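PDB 3QQM: Mlr3007 protein from Mesorhizobium loti, which probably catalyses the pyridoxal-phosphate-dependent exchange of amino groups between leucine, isoleucine or valine and 2-oxoglutarate in branched-chain amino-acid biosynthesis. Local coordinates for residues Thr155-Asp160 and Leu206-Ser211; Lys97-Arg102 and Gly214-Lys219; Thr168-Cys173 and Ala190-Tyr195. All coordinates share one frame; numbering follows the deposited sequence. Where two conformers were deposited one is given.

Contact 1: residues Thr155-Asp160 and Leu206-Ser211. With EDO (1,2-ethanediol), chain V.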
loop_
_atom_site.group_PDB
_atom_site.type_symbol
_atom_site.label_atom_id
_atom_site.label_comp_id
_atom_site.label_asym_id
_atom_site.label_seq_id
_atom_site.Cartn_x
_atom_site.Cartn_y
_atom_site.Cartn_z
ATOM N N THR A 155 0.143 3.814 -1.828
ATOM C CA THR A 155 -0.572 4.284 -0.661
ATOM C C THR A 155 -2.067 4.310 -0.886
ATOM O O THR A 155 -2.527 4.227 -2.012
ATOM C CB THR A 155 -0.184 5.743 -0.350
ATOM O OG1 THR A 155 -0.371 6.533 -1.525
ATOM C CG2 THR A 155 1.283 5.888 0.086
ATOM N N ASN A 156 -2.811 4.372 0.221
ATOM C CA ASN A 156 -4.240 4.564 0.201
ATOM C C ASN A 156 -4.436 6.056 0.518
ATOM O O ASN A 156 -3.573 6.670 1.135
ATOM C CB ASN A 156 -4.943 3.671 1.209
ATOM C CG ASN A 156 -4.997 2.208 0.762
ATOM O OD1 ASN A 156 -4.450 1.323 1.420
ATOM N ND2 ASN A 156 -5.639 1.960 -0.388
ATOM N N VAL A 157 -5.570 6.616 0.095
ATOM C CA VAL A 157 -5.886 8.038 0.255
ATOM C C VAL A 157 -6.852 8.272 1.398
ATOM O O VAL A 157 -7.762 7.495 1.612
ATOM C CB VAL A 157 -6.518 8.586 -1.048
ATOM C CG1 VAL A 157 -6.870 10.082 -0.911
ATOM C CG2 VAL A 157 -5.582 8.349 -2.223
ATOM N N PHE A 158 -6.652 9.367 2.119
ATOM C CA PHE A 158 -7.481 9.711 3.265
ATOM C C PHE A 158 -7.719 11.201 3.217
ATOM O O PHE A 158 -6.757 12.003 3.271
ATOM C CB PHE A 158 -6.779 9.326 4.559
ATOM C CG PHE A 158 -6.414 7.870 4.629
ATOM C CD1 PHE A 158 -5.207 7.427 4.133
ATOM C CD2 PHE A 158 -7.273 6.957 5.194
ATOM C CE1 PHE A 158 -4.867 6.113 4.187
ATOM C CE2 PHE A 158 -6.961 5.642 5.234
ATOM C CZ PHE A 158 -5.739 5.204 4.736
ATOM N N ALA A 159 -8.997 11.573 3.101
ATOM C CA ALA A 159 -9.386 12.959 2.970
ATOM C C ALA A 159 -10.338 13.391 4.072
ATOM O O ALA A 159 -11.346 12.729 4.348
ATOM C CB ALA A 159 -10.008 13.184 1.599
ATOM N N ASP A 160 -10.007 14.521 4.687
ATOM C CA ASP A 160 -10.793 15.106 5.761
ATOM C C ASP A 160 -11.541 16.278 5.187
ATOM O O ASP A 160 -10.939 17.316 4.898
ATOM C CB ASP A 160 -9.854 15.566 6.856
ATOM C CG ASP A 160 -10.580 16.163 8.070
ATOM O OD1 ASP A 160 -11.802 16.485 8.006
ATOM O OD2 ASP A 160 -9.898 16.286 9.098
ATOM N N LEU A 206 -5.595 16.443 3.892
ATOM C CA LEU A 206 -5.441 15.336 3.006
ATOM C C LEU A 206 -4.190 14.588 3.352
ATOM O O LEU A 206 -3.187 15.196 3.746
ATOM C CB LEU A 206 -5.366 15.865 1.574
ATOM C CG LEU A 206 -5.215 14.846 0.456
ATOM C CD1 LEU A 206 -6.362 13.850 0.464
ATOM C CD2 LEU A 206 -5.133 15.564 -0.878
ATOM N N PHE A 207 -4.261 13.264 3.236
ATOM C CA PHE A 207 -3.144 12.398 3.511
ATOM C C PHE A 207 -3.133 11.224 2.564
ATOM O O PHE A 207 -4.146 10.882 1.967
ATOM C CB PHE A 207 -3.253 11.758 4.916
ATOM C CG PHE A 207 -3.440 12.735 6.039
ATOM C CD1 PHE A 207 -4.688 13.140 6.407
ATOM C CD2 PHE A 207 -2.353 13.188 6.777
ATOM C CE1 PHE A 207 -4.856 14.020 7.456
ATOM C CE2 PHE A 207 -2.507 14.074 7.828
ATOM C CZ PHE A 207 -3.750 14.486 8.171
ATOM N N VAL A 208 -1.972 10.599 2.447
ATOM C CA VAL A 208 -1.832 9.331 1.735
ATOM C C VAL A 208 -1.082 8.511 2.754
ATOM O O VAL A 208 -0.386 9.069 3.599
ATOM C CB VAL A 208 -1.105 9.410 0.381
ATOM C CG1 VAL A 208 -2.020 10.082 -0.670
ATOM C CG2 VAL A 208 0.255 10.107 0.500
ATOM N N GLY A 209 -1.256 7.207 2.756
ATOM C CA GLY A 209 -0.522 6.405 3.730
ATOM C C GLY A 209 -0.419 4.943 3.428
ATOM O O GLY A 209 -1.095 4.432 2.519
ATOM N N ASN A 210 0.496 4.290 4.145
ATOM C CA ASN A 210 0.695 2.863 4.053
ATOM C C ASN A 210 1.201 2.357 5.392
ATOM O O ASN A 210 1.472 3.144 6.299
ATOM C CB ASN A 210 1.605 2.458 2.891
ATOM C CG ASN A 210 2.985 3.081 2.954
ATOM O OD1 ASN A 210 3.546 3.315 4.018
ATOM N ND2 ASN A 210 3.559 3.288 1.797
ATOM N N SER A 211 1.272 1.039 5.532
ATOM C CA SER A 211 1.696 0.451 6.795
ATOM C C SER A 211 3.135 0.836 7.145
ATOM O O SER A 211 3.459 1.041 8.293
ATOM C CB SER A 211 1.571 -1.072 6.762
ATOM O OG SER A 211 1.784 -1.590 8.060
HETATM C C1 EDO V . -2.144 18.719 4.216
HETATM O O1 EDO V . -3.432 18.887 3.609
HETATM C C2 EDO V . -2.282 18.562 5.732
HETATM O O2 EDO V . -2.886 17.302 6.080
#
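An antiparallel strand pair beside the cofactor site joins Asn156-Ala159 to Leu206-Gly209. Four backbone bonds hold it. Asn156 and Gly209 exchange a pair, with Asn156 N to Gly209 O at 2.9 Å. Phe158 and Phe207 exchange another, with Phe207 N to Phe158 O at 2.8 Å. Val157-Val208 and Ala159-Leu206 are the non-hydrogen-bonded pairs, and their side chains share one face of the sheet. There Leu206 CD1 sits 3.9 Å from Ala159 CB and 4.0 Å from Val157 CG1. The same methyl also lies near Phe158 O.

Strand 156-160 is an outermost strand of the mixed sheet within this chain. Just beyond strand 205-210, Ser211 N binds the phosphate of the pyridoxal-phosphate-modified lysine at position 118. On the face that carries Phe158, the edge of its ring meets Gly209. Phe158 CE1 is 4.0 Å from Gly209 N, beside a residue with no side chain. Asn156 is on this face, its ND2 bonded to Leu176 O. Phe207 is on this face too. Its ring carries 1,2-ethanediol O2 over one face, offset toward the rim.

Thr155 leads into the strand at the Gly209 end. Its OG1 stands between the backbone N and the carbonyl carbon (chi1 53°) and comes 3.5 Å from Val208 CB. Its CG2 lies 3.9 Å from Asn210 ND2. The hydroxyl is bonded to Glu139. Asn210 ND2 is bonded to Ile154 O, and Asn210 OD1 accepts from Arg213 N. An alanine in place of Thr155 would probably leave the Glu139 carboxylate without this hydroxyl and open a gap beside Val208 and Asn210.

Contact 2: residues Lys97-Arg102 and Gly214-Lys219. With EDO (1,2-ethanediol), chain B; EDO (1,2-ethanediol), chain V.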
loop_
_atom_site.group_PDB
_atom_site.type_symbol
_atom_site.label_atom_id
_atom_site.label_comp_id
_atom_site.label_asym_id
_atom_site.label_seq_id
_atom_site.Cartn_x
_atom_site.Cartn_y
_atom_site.Cartn_z
ATOM N N LYS A 97 7.360 17.208 6.430
ATOM C CA LYS A 97 7.307 16.871 5.015
ATOM C C LYS A 97 5.877 16.722 4.511
ATOM O O LYS A 97 5.080 16.023 5.120
ATOM C CB LYS A 97 8.073 15.572 4.762
ATOM C CG LYS A 97 8.210 15.164 3.300
ATOM C CD LYS A 97 9.021 16.163 2.472
ATOM C CE LYS A 97 9.152 15.705 1.027
ATOM N NZ LYS A 97 9.830 16.694 0.147
ATOM N N VAL A 98 5.557 17.422 3.416
ATOM C CA VAL A 98 4.247 17.327 2.782
ATOM C C VAL A 98 4.462 16.822 1.366
ATOM O O VAL A 98 5.221 17.401 0.613
ATOM C CB VAL A 98 3.501 18.677 2.736
ATOM C CG1 VAL A 98 2.180 18.539 1.942
ATOM C CG2 VAL A 98 3.226 19.194 4.149
ATOM N N TRP A 99 3.828 15.705 1.035
ATOM C CA TRP A 99 3.902 15.098 -0.299
ATOM C C TRP A 99 2.949 15.752 -1.298
ATOM O O TRP A 99 1.774 15.994 -0.981
ATOM C CB TRP A 99 3.572 13.603 -0.193
ATOM C CG TRP A 99 4.745 12.731 0.043
ATOM C CD1 TRP A 99 5.942 13.086 0.603
ATOM C CD2 TRP A 99 4.774 11.314 -0.077
ATOM N NE1 TRP A 99 6.761 12.003 0.692
ATOM C CE2 TRP A 99 6.062 10.891 0.311
ATOM C CE3 TRP A 99 3.863 10.369 -0.532
ATOM C CZ2 TRP A 99 6.454 9.575 0.259
ATOM C CZ3 TRP A 99 4.247 9.067 -0.587
ATOM C CH2 TRP A 99 5.541 8.671 -0.195
ATOM N N ILE A 100 3.479 16.040 -2.492
ATOM C CA ILE A 100 2.721 16.634 -3.570
ATOM C C ILE A 100 2.094 15.510 -4.368
ATOM O O ILE A 100 2.787 14.561 -4.748
ATOM C CB ILE A 100 3.620 17.442 -4.533
ATOM C CG1 ILE A 100 4.405 18.534 -3.789
ATOM C CG2 ILE A 100 2.776 18.062 -5.657
ATOM C CD1 ILE A 100 5.350 19.311 -4.693
ATOM N N LEU A 101 0.790 15.609 -4.620
ATOM C CA LEU A 101 0.076 14.588 -5.388
ATOM C C LEU A 101 -0.363 15.124 -6.714
ATOM O O LEU A 101 -0.684 16.303 -6.822
ATOM C CB LEU A 101 -1.187 14.135 -4.644
ATOM C CG LEU A 101 -0.989 13.688 -3.217
ATOM C CD1 LEU A 101 -2.322 13.343 -2.605
ATOM C CD2 LEU A 101 -0.048 12.505 -3.163
ATOM N N ARG A 102 -0.415 14.235 -7.708
ATOM C CA ARG A 102 -0.905 14.550 -9.045
ATOM C C ARG A 102 -1.778 13.366 -9.509
ATOM O O ARG A 102 -1.621 12.227 -9.019
ATOM C CB ARG A 102 0.231 14.750 -10.049
ATOM C CG ARG A 102 1.273 15.774 -9.662
ATOM C CD ARG A 102 0.762 17.155 -9.698
ATOM N NE ARG A 102 0.569 17.597 -11.081
ATOM C CZ ARG A 102 1.472 18.275 -11.796
ATOM N NH1 ARG A 102 2.659 18.611 -11.281
ATOM N NH2 ARG A 102 1.182 18.613 -13.037
ATOM N N GLY A 214 2.905 5.087 7.784
ATOM C CA GLY A 214 1.835 5.747 8.525
ATOM C C GLY A 214 1.231 6.822 7.612
ATOM O O GLY A 214 1.440 6.774 6.383
ATOM N N LEU A 215 0.458 7.768 8.179
ATOM C CA LEU A 215 -0.129 8.858 7.381
ATOM C C LEU A 215 0.902 9.904 7.005
ATOM O O LEU A 215 1.768 10.294 7.809
ATOM C CB LEU A 215 -1.280 9.541 8.112
ATOM C CG LEU A 215 -2.556 8.724 8.246
ATOM C CD1 LEU A 215 -3.512 9.395 9.193
ATOM C CD2 LEU A 215 -3.198 8.498 6.855
ATOM N N ILE A 216 0.801 10.350 5.764
ATOM C CA ILE A 216 1.675 11.338 5.217
ATOM C C ILE A 216 0.827 12.526 4.766
ATOM O O ILE A 216 -0.042 12.383 3.902
ATOM C CB ILE A 216 2.428 10.791 4.018
ATOM C CG1 ILE A 216 3.174 9.492 4.384
ATOM C CG2 ILE A 216 3.408 11.845 3.475
ATOM C CD1 ILE A 216 3.686 8.737 3.179
ATOM N N PRO A 217 1.049 13.702 5.371
ATOM C CA PRO A 217 0.306 14.879 4.943
ATOM C C PRO A 217 0.551 15.102 3.472
ATOM O O PRO A 217 1.670 14.947 3.028
ATOM C CB PRO A 217 0.935 16.020 5.768
ATOM C CG PRO A 217 1.547 15.358 6.919
ATOM C CD PRO A 217 2.002 14.013 6.439
ATOM N N ALA A 218 -0.477 15.478 2.725
ATOM C CA ALA A 218 -0.305 15.655 1.293
ATOM C C ALA A 218 -1.059 16.857 0.756
ATOM O O ALA A 218 -1.974 17.387 1.408
ATOM C CB ALA A 218 -0.723 14.402 0.569
ATOM N N LYS A 219 -0.669 17.291 -0.434
ATOM C CA LYS A 219 -1.294 18.441 -1.038
ATOM C C LYS A 219 -1.541 18.124 -2.489
ATOM O O LYS A 219 -0.674 17.622 -3.191
ATOM C CB LYS A 219 -0.410 19.664 -0.885
ATOM C CG LYS A 219 -1.145 20.970 -1.028
ATOM C CD LYS A 219 -0.205 22.182 -0.775
ATOM C CE LYS A 219 0.707 22.475 -1.977
ATOM N NZ LYS A 219 -0.063 23.049 -3.138
HETATM C C1 EDO B . 10.769 16.667 -3.397
HETATM O O1 EDO B . 9.826 15.930 -2.605
HETATM C C2 EDO B . 10.151 17.064 -4.736
HETATM O O2 EDO B . 8.820 17.588 -4.575
HETATM C C1 EDO V . -2.144 18.719 4.216
HETATM O O1 EDO V . -3.432 18.887 3.609
HETATM C C2 EDO V . -2.282 18.562 5.732
HETATM O O2 EDO V . -2.886 17.302 6.080
#
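Ile216 lies over one face of the Trp99 indole and meets it with two methyls. CD1 stands 3.8 Å from the centroid of the Trp99 six-membered ring, 12° off the ring normal, a CH-pi contact over the face. CG2 sits nearer the five-membered ring, 3.8 Å from Trp99 CG. CG2 is anti to the backbone N, and an extended chi2 of 167° carries CD1 out from CG1 to the six-membered ring.

The strands pair in parallel, though the axes of 99-102 and 214-219 diverge by 50°. Trp99 N gives its hydrogen to Pro217 O at 3.0 Å. Lys219 N donates to Trp99 O at 2.8 Å, and Leu101 N to Lys219 O at 2.9 Å. Pro217 has no N-H to give, and its carbonyl does the pairing. Ala218 CB packs 3.7 Å from Leu101 CD1 on the side of the sheet that holds Trp99. Toward solvent the contact thins. Val98 CG1 touches Lys219 CB at 4.0 Å, and Lys97 NZ leads away to a 1,2-ethanediol. A second 1,2-ethanediol makes a weak bond to Ala218 O.

Strand 99-103 lies between strands 139-143 and 214-220 of the mixed sheet. Strand 214-220 in turn has strand 205-210 on its other side. Val208 of that strand packs on Trp99 and Leu101.

Contact 3: residues Thr168-Cys173 and Ala190-Tyr195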
loop_
_atom_site.group_PDB
_atom_site.type_symbol
_atom_site.label_atom_id
_atom_site.label_comp_id
_atom_site.label_asym_id
_atom_site.label_seq_id
_atom_site.Cartn_x
_atom_site.Cartn_y
_atom_site.Cartn_z
ATOM N N THR A 168 -11.905 7.595 2.987
ATOM C CA THR A 168 -11.015 6.821 2.132
ATOM C C THR A 168 -11.866 6.061 1.110
ATOM O O THR A 168 -12.958 5.588 1.456
ATOM C CB THR A 168 -10.179 5.838 2.987
ATOM O OG1 THR A 168 -9.089 5.340 2.220
ATOM C CG2 THR A 168 -11.036 4.663 3.521
ATOM N N PRO A 169 -11.389 5.953 -0.149
ATOM C CA PRO A 169 -12.185 5.291 -1.160
ATOM C C PRO A 169 -12.692 3.883 -0.777
ATOM O O PRO A 169 -11.940 3.054 -0.252
ATOM C CB PRO A 169 -11.238 5.239 -2.347
ATOM C CG PRO A 169 -10.428 6.428 -2.209
ATOM C CD PRO A 169 -10.171 6.527 -0.748
ATOM N N ARG A 170 -13.968 3.650 -1.070
ATOM C CA ARG A 170 -14.634 2.381 -0.804
ATOM C C ARG A 170 -13.975 1.332 -1.656
ATOM O O ARG A 170 -13.651 1.575 -2.803
ATOM C CB ARG A 170 -16.131 2.498 -1.110
ATOM C CG ARG A 170 -16.974 1.482 -0.422
ATOM C CD ARG A 170 -18.464 1.814 -0.510
ATOM N NE ARG A 170 -19.021 1.519 -1.820
ATOM C CZ ARG A 170 -20.271 1.795 -2.185
ATOM N NH1 ARG A 170 -21.088 2.458 -1.374
ATOM N NH2 ARG A 170 -20.689 1.447 -3.390
ATOM N N LEU A 171 -13.813 0.147 -1.089
ATOM C CA LEU A 171 -13.111 -0.943 -1.733
ATOM C C LEU A 171 -13.629 -1.321 -3.146
ATOM O O LEU A 171 -12.813 -1.598 -4.048
ATOM C CB LEU A 171 -13.127 -2.164 -0.824
ATOM C CG LEU A 171 -12.087 -3.218 -1.176
ATOM C CD1 LEU A 171 -10.665 -2.601 -1.081
ATOM C CD2 LEU A 171 -12.252 -4.442 -0.247
ATOM N N ASP A 172 -14.947 -1.321 -3.351
ATOM C CA ASP A 172 -15.483 -1.658 -4.666
ATOM C C ASP A 172 -15.051 -0.673 -5.788
ATOM O O ASP A 172 -15.334 -0.921 -6.935
ATOM C CB ASP A 172 -17.014 -1.833 -4.650
ATOM C CG ASP A 172 -17.751 -0.585 -4.190
ATOM O OD1 ASP A 172 -17.109 0.345 -3.615
ATOM O OD2 ASP A 172 -18.983 -0.542 -4.368
ATOM N N CYS A 173 -14.388 0.434 -5.450
ATOM C CA CYS A 173 -13.889 1.368 -6.469
ATOM C C CYS A 173 -12.712 0.776 -7.290
ATOM O O CYS A 173 -12.443 1.210 -8.421
ATOM C CB CYS A 173 -13.450 2.708 -5.838
ATOM S SG CYS A 173 -14.789 3.824 -5.233
ATOM N N ALA A 190 -11.113 6.236 10.041
ATOM C CA ALA A 190 -11.377 6.381 8.634
ATOM C C ALA A 190 -12.759 5.786 8.326
ATOM O O ALA A 190 -13.262 4.943 9.080
ATOM C CB ALA A 190 -10.301 5.682 7.831
ATOM N N GLU A 191 -13.375 6.253 7.245
ATOM C CA GLU A 191 -14.667 5.753 6.792
ATOM C C GLU A 191 -14.640 5.633 5.288
ATOM O O GLU A 191 -13.968 6.398 4.613
ATOM C CB GLU A 191 -15.814 6.663 7.191
ATOM C CG GLU A 191 -16.171 6.603 8.662
ATOM C CD GLU A 191 -17.227 7.620 9.059
ATOM O OE1 GLU A 191 -17.800 8.289 8.150
ATOM O OE2 GLU A 191 -17.484 7.748 10.298
ATOM N N GLU A 192 -15.360 4.649 4.774
ATOM C CA GLU A 192 -15.415 4.454 3.353
ATOM C C GLU A 192 -16.230 5.556 2.684
ATOM O O GLU A 192 -17.183 6.101 3.261
ATOM C CB GLU A 192 -15.918 3.051 2.988
ATOM C CG GLU A 192 -14.831 1.965 3.210
ATOM C CD GLU A 192 -15.223 0.622 2.633
ATOM O OE1 GLU A 192 -16.364 0.221 2.878
ATOM O OE2 GLU A 192 -14.382 -0.024 1.939
ATOM N N ALA A 193 -15.804 5.924 1.492
ATOM C CA ALA A 193 -16.478 6.981 0.752
ATOM C C ALA A 193 -16.075 6.940 -0.715
ATOM O O ALA A 193 -15.234 6.176 -1.095
ATOM C CB ALA A 193 -16.164 8.367 1.381
ATOM N N ILE A 194 -16.727 7.764 -1.518
ATOM C CA ILE A 194 -16.480 7.847 -2.946
ATOM C C ILE A 194 -16.272 9.313 -3.307
ATOM O O ILE A 194 -17.040 10.183 -2.901
ATOM C CB ILE A 194 -17.666 7.315 -3.732
ATOM C CG1 ILE A 194 -18.013 5.896 -3.282
ATOM C CG2 ILE A 194 -17.372 7.329 -5.217
ATOM C CD1 ILE A 194 -19.336 5.362 -3.906
ATOM N N TYR A 195 -15.218 9.588 -4.049
ATOM C CA TYR A 195 -14.938 10.952 -4.466
ATOM C C TYR A 195 -13.967 11.003 -5.649
ATOM O O TYR A 195 -13.215 10.070 -5.892
ATOM C CB TYR A 195 -14.441 11.805 -3.277
ATOM C CG TYR A 195 -13.310 11.210 -2.447
ATOM C CD1 TYR A 195 -12.005 11.175 -2.914
ATOM C CD2 TYR A 195 -13.534 10.780 -1.163
ATOM C CE1 TYR A 195 -10.972 10.659 -2.122
ATOM C CE2 TYR A 195 -12.496 10.302 -0.356
ATOM C CZ TYR A 195 -11.237 10.227 -0.844
ATOM O OH TYR A 195 -10.243 9.714 -0.033
#
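Thr168 and Pro169 form the tight end of this contact, where Thr168 pairs with Glu192 and Pro169 with Ala193, and Pro169 packs on Tyr195. Thr168 N bonds to Glu191 O at 2.9 Å. Ala193 N returns a bond to Thr168 O, and Arg170 N donates to Ala193 O at 2.8 Å. Pro169 CD comes 3.3 Å from Tyr195 OH. That hydroxyl is bonded to Ala167 O, and the Thr168 hydroxyl to Val157 O.

The other end is charged and open to solvent. Glu192 OE2 receives Leu171 N at 3.1 Å, from above the carboxylate plane, and also makes a salt bridge to Arg181. The Glu192 side chain crosses Arg170 at about a right angle and touches its CG, not its guanidinium. Arg170 instead grips Asp172 side-on, with NE to OD1 at 2.9 Å and NH2 to OD2 at 2.8 Å. This two-point grip probably fixes the turn of the guanidinium. Ile194 CD1 lies over the centre of one guanidinium face, 4.0 Å above the plane.

Two short parallel strands, 166-169 and 190-193, joined through helix 179-186, make this a beta-alpha-beta unit.

From the N terminus, the chain first passes the four-stranded antiparallel sheet. It then reaches 97-102, the first segment of contact 2. Contact 2 closes the longest loop, since its partner strand comes almost at the C terminus. Contact 1 is nested within it and joins 155-160 to 206-211. Contact 3 is nested again inside contact 1. None of the loops cross. Contacts 1 and 2 belong to one mixed sheet, where strands 205-210 and 214-220 are neighbours bonded through Val208 and Ile216. Contact 3 adjoins strand 156-160, one of the two outermost strands of that sheet, through Val157 and Phe158. Contacts 2 and 3 do not touch, their nearest atoms being about 8 Å apart.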